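Local coordinates for protein adenylyltransferase MntA (Aphanizomenon flos-aquae 2012/KM1/D3, PDB 7AE2) that neutralizes the HepT toxin of its toxin-antitoxin pair by transferring two AMP units in succession from ATP to a tyrosine of the toxin, at residues V29-R34 with D44-V49. Residues are numbered along the deposited sequence; the frame is centred on the assembly and turned at random.
Sequences VLFGSR and DWDFAV
R34 lays its side chain over one face of the W45 indole: the guanidinium stacks nearly flat, planes 15° apart, with CZ 3.9 Å from the centre of the five-membered ring in an off-centre cation-pi contact. R34 CD sits almost squarely above the six-membered ring, 3.7 Å from its centre; the bend at chi2 (-68°) lets methylene and guanidinium share one indole face. On the sheet face that carries L30 and F47, L30 CD1 reaches F47 CE1 at 3.7 Å and lies at the W45 ring edge. On the other face, F31 has CG between its backbone N and carbonyl carbon (chi1 64°), which brings the ring over the neighbouring strand. D46 CB rests on the ring's face, and F31 CE1 meets A48 CB at 3.7 Å.

Between the antiparallel strands V29 and A48 exchange two backbone hydrogen bonds, the one from A48 N to V29 O measuring 2.7 Å, and F31 N donates to D46 O at 3.0 Å. Beyond it a water takes over, accepting from D46 N, with F31 O and D44 O both within donating distance of it. D44 OD2 and D46 OD1, two acceptors, lie 3.0 Å apart, consistent with shared metal ions. G32-R34 and D44-D46 belong, by sequence, to the GSX(10)DXD motif of the polymerase beta-like nucleotidyltransferase fold, whose inferred catalytic aspartates D44 and D46 probably bind both magnesium ions, D86 beside D46 joining at one.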
loop_
_atom_site.group_PDB
_atom_site.type_symbol
_atom_site.label_atom_id
_atom_site.label_comp_id
_atom_site.label_asym_id
_atom_site.label_seq_id
_atom_site.Cartn_x
_atom_site.Cartn_y
_atom_site.Cartn_z
ATOM N N VAL B 29 -8.157 -21.675 6.426
ATOM C CA VAL B 29 -9.336 -21.152 7.110
ATOM C C VAL B 29 -9.646 -19.762 6.569
ATOM O O VAL B 29 -8.747 -18.924 6.439
ATOM C CB VAL B 29 -9.134 -21.105 8.635
ATOM C CG1 VAL B 29 -10.398 -20.617 9.323
ATOM C CG2 VAL B 29 -8.727 -22.473 9.165
ATOM N N LEU B 30 -10.916 -19.522 6.257
ATOM C CA LEU B 30 -11.390 -18.207 5.849
ATOM C C LEU B 30 -11.993 -17.497 7.053
ATOM O O LEU B 30 -12.814 -18.074 7.774
ATOM C CB LEU B 30 -12.426 -18.315 4.729
ATOM C CG LEU B 30 -13.066 -16.998 4.279
ATOM C CD1 LEU B 30 -12.108 -16.177 3.422
ATOM C CD2 LEU B 30 -14.375 -17.249 3.544
ATOM N N PHE B 31 -11.580 -16.251 7.268
ATOM C CA PHE B 31 -12.102 -15.431 8.351
ATOM C C PHE B 31 -12.273 -14.007 7.842
ATOM O O PHE B 31 -11.964 -13.693 6.688
ATOM C CB PHE B 31 -11.191 -15.485 9.586
ATOM C CG PHE B 31 -9.817 -14.916 9.358
ATOM C CD1 PHE B 31 -8.811 -15.691 8.803
ATOM C CD2 PHE B 31 -9.528 -13.608 9.713
ATOM C CE1 PHE B 31 -7.545 -15.168 8.598
ATOM C CE2 PHE B 31 -8.266 -13.081 9.511
ATOM C CZ PHE B 31 -7.273 -13.861 8.953
ATOM N N GLY B 32 -12.773 -13.141 8.716
ATOM C CA GLY B 32 -13.008 -11.760 8.348
ATOM C C GLY B 32 -14.402 -11.514 7.810
ATOM O O GLY B 32 -15.358 -12.189 8.199
ATOM N N SER B 33 -14.518 -10.551 6.895
ATOM C CA SER B 33 -15.828 -10.152 6.395
ATOM C C SER B 33 -16.420 -11.217 5.478
ATOM O O SER B 33 -17.628 -11.486 5.518
ATOM C CB SER B 33 -15.716 -8.812 5.669
ATOM N N ARG B 34 -15.581 -11.829 4.636
ATOM C CA ARG B 34 -16.060 -12.793 3.648
ATOM C C ARG B 34 -16.761 -13.977 4.306
ATOM O O ARG B 34 -17.734 -14.515 3.763
ATOM C CB ARG B 34 -14.893 -13.283 2.784
ATOM C CG ARG B 34 -14.234 -12.212 1.925
ATOM C CD ARG B 34 -15.153 -11.724 0.810
ATOM N NE ARG B 34 -14.475 -10.776 -0.073
ATOM C CZ ARG B 34 -15.029 -10.215 -1.144
ATOM N NH1 ARG B 34 -16.279 -10.501 -1.479
ATOM N NH2 ARG B 34 -14.330 -9.364 -1.883
ATOM N N ASP B 44 -11.973 -7.555 1.697
ATOM C CA ASP B 44 -10.826 -8.341 1.272
ATOM C C ASP B 44 -10.983 -9.786 1.729
ATOM O O ASP B 44 -11.800 -10.104 2.597
ATOM C CB ASP B 44 -9.522 -7.750 1.818
ATOM C CG ASP B 44 -9.461 -7.761 3.336
ATOM O OD1 ASP B 44 -10.531 -7.772 3.980
ATOM O OD2 ASP B 44 -8.338 -7.752 3.884
ATOM N N TRP B 45 -10.183 -10.662 1.129
ATOM C CA TRP B 45 -10.197 -12.085 1.440
ATOM C C TRP B 45 -9.102 -12.376 2.460
ATOM O O TRP B 45 -7.914 -12.200 2.168
ATOM C CB TRP B 45 -10.000 -12.921 0.176
ATOM C CG TRP B 45 -11.090 -12.742 -0.836
ATOM C CD1 TRP B 45 -11.172 -11.770 -1.788
ATOM C CD2 TRP B 45 -12.254 -13.560 -0.995
ATOM N NE1 TRP B 45 -12.317 -11.929 -2.531
ATOM C CE2 TRP B 45 -12.997 -13.023 -2.065
ATOM C CE3 TRP B 45 -12.740 -14.695 -0.338
ATOM C CZ2 TRP B 45 -14.201 -13.582 -2.491
ATOM C CZ3 TRP B 45 -13.933 -15.247 -0.764
ATOM C CH2 TRP B 45 -14.651 -14.690 -1.830
ATOM N N ASP B 46 -9.504 -12.815 3.649
ATOM C CA ASP B 46 -8.586 -13.099 4.746
ATOM C C ASP B 46 -8.506 -14.610 4.938
ATOM O O ASP B 46 -9.501 -15.250 5.299
ATOM C CB ASP B 46 -9.039 -12.400 6.027
ATOM C CG ASP B 46 -9.020 -10.884 5.905
ATOM O OD1 ASP B 46 -8.033 -10.337 5.369
ATOM O OD2 ASP B 46 -9.997 -10.240 6.344
ATOM N N PHE B 47 -7.327 -15.178 4.695
ATOM C CA PHE B 47 -7.093 -16.607 4.847
ATOM C C PHE B 47 -6.046 -16.850 5.925
ATOM O O PHE B 47 -5.065 -16.107 6.030
ATOM C CB PHE B 47 -6.629 -17.249 3.532
ATOM C CG PHE B 47 -7.630 -17.147 2.415
ATOM C CD1 PHE B 47 -8.727 -17.991 2.372
ATOM C CD2 PHE B 47 -7.464 -16.220 1.400
ATOM C CE1 PHE B 47 -9.646 -17.903 1.342
ATOM C CE2 PHE B 47 -8.380 -16.127 0.368
ATOM C CZ PHE B 47 -9.472 -16.970 0.339
ATOM N N ALA B 48 -6.260 -17.893 6.720
ATOM C CA ALA B 48 -5.296 -18.350 7.709
ATOM C C ALA B 48 -4.776 -19.717 7.290
ATOM O O ALA B 48 -5.564 -20.634 7.038
ATOM C CB ALA B 48 -5.924 -18.422 9.103
ATOM N N VAL B 49 -3.455 -19.848 7.212
ATOM C CA VAL B 49 -2.824 -21.066 6.729
ATOM C C VAL B 49 -2.022 -21.699 7.857
ATOM O O VAL B 49 -1.462 -21.010 8.716
ATOM C CB VAL B 49 -1.921 -20.798 5.505
ATOM C CG1 VAL B 49 -2.763 -20.424 4.298
ATOM C CG2 VAL B 49 -0.920 -19.699 5.820
HETATM O O HOH W 1 -12.183 -11.758 4.503
HETATM O O HOH W 2 -12.011 -8.586 8.003
#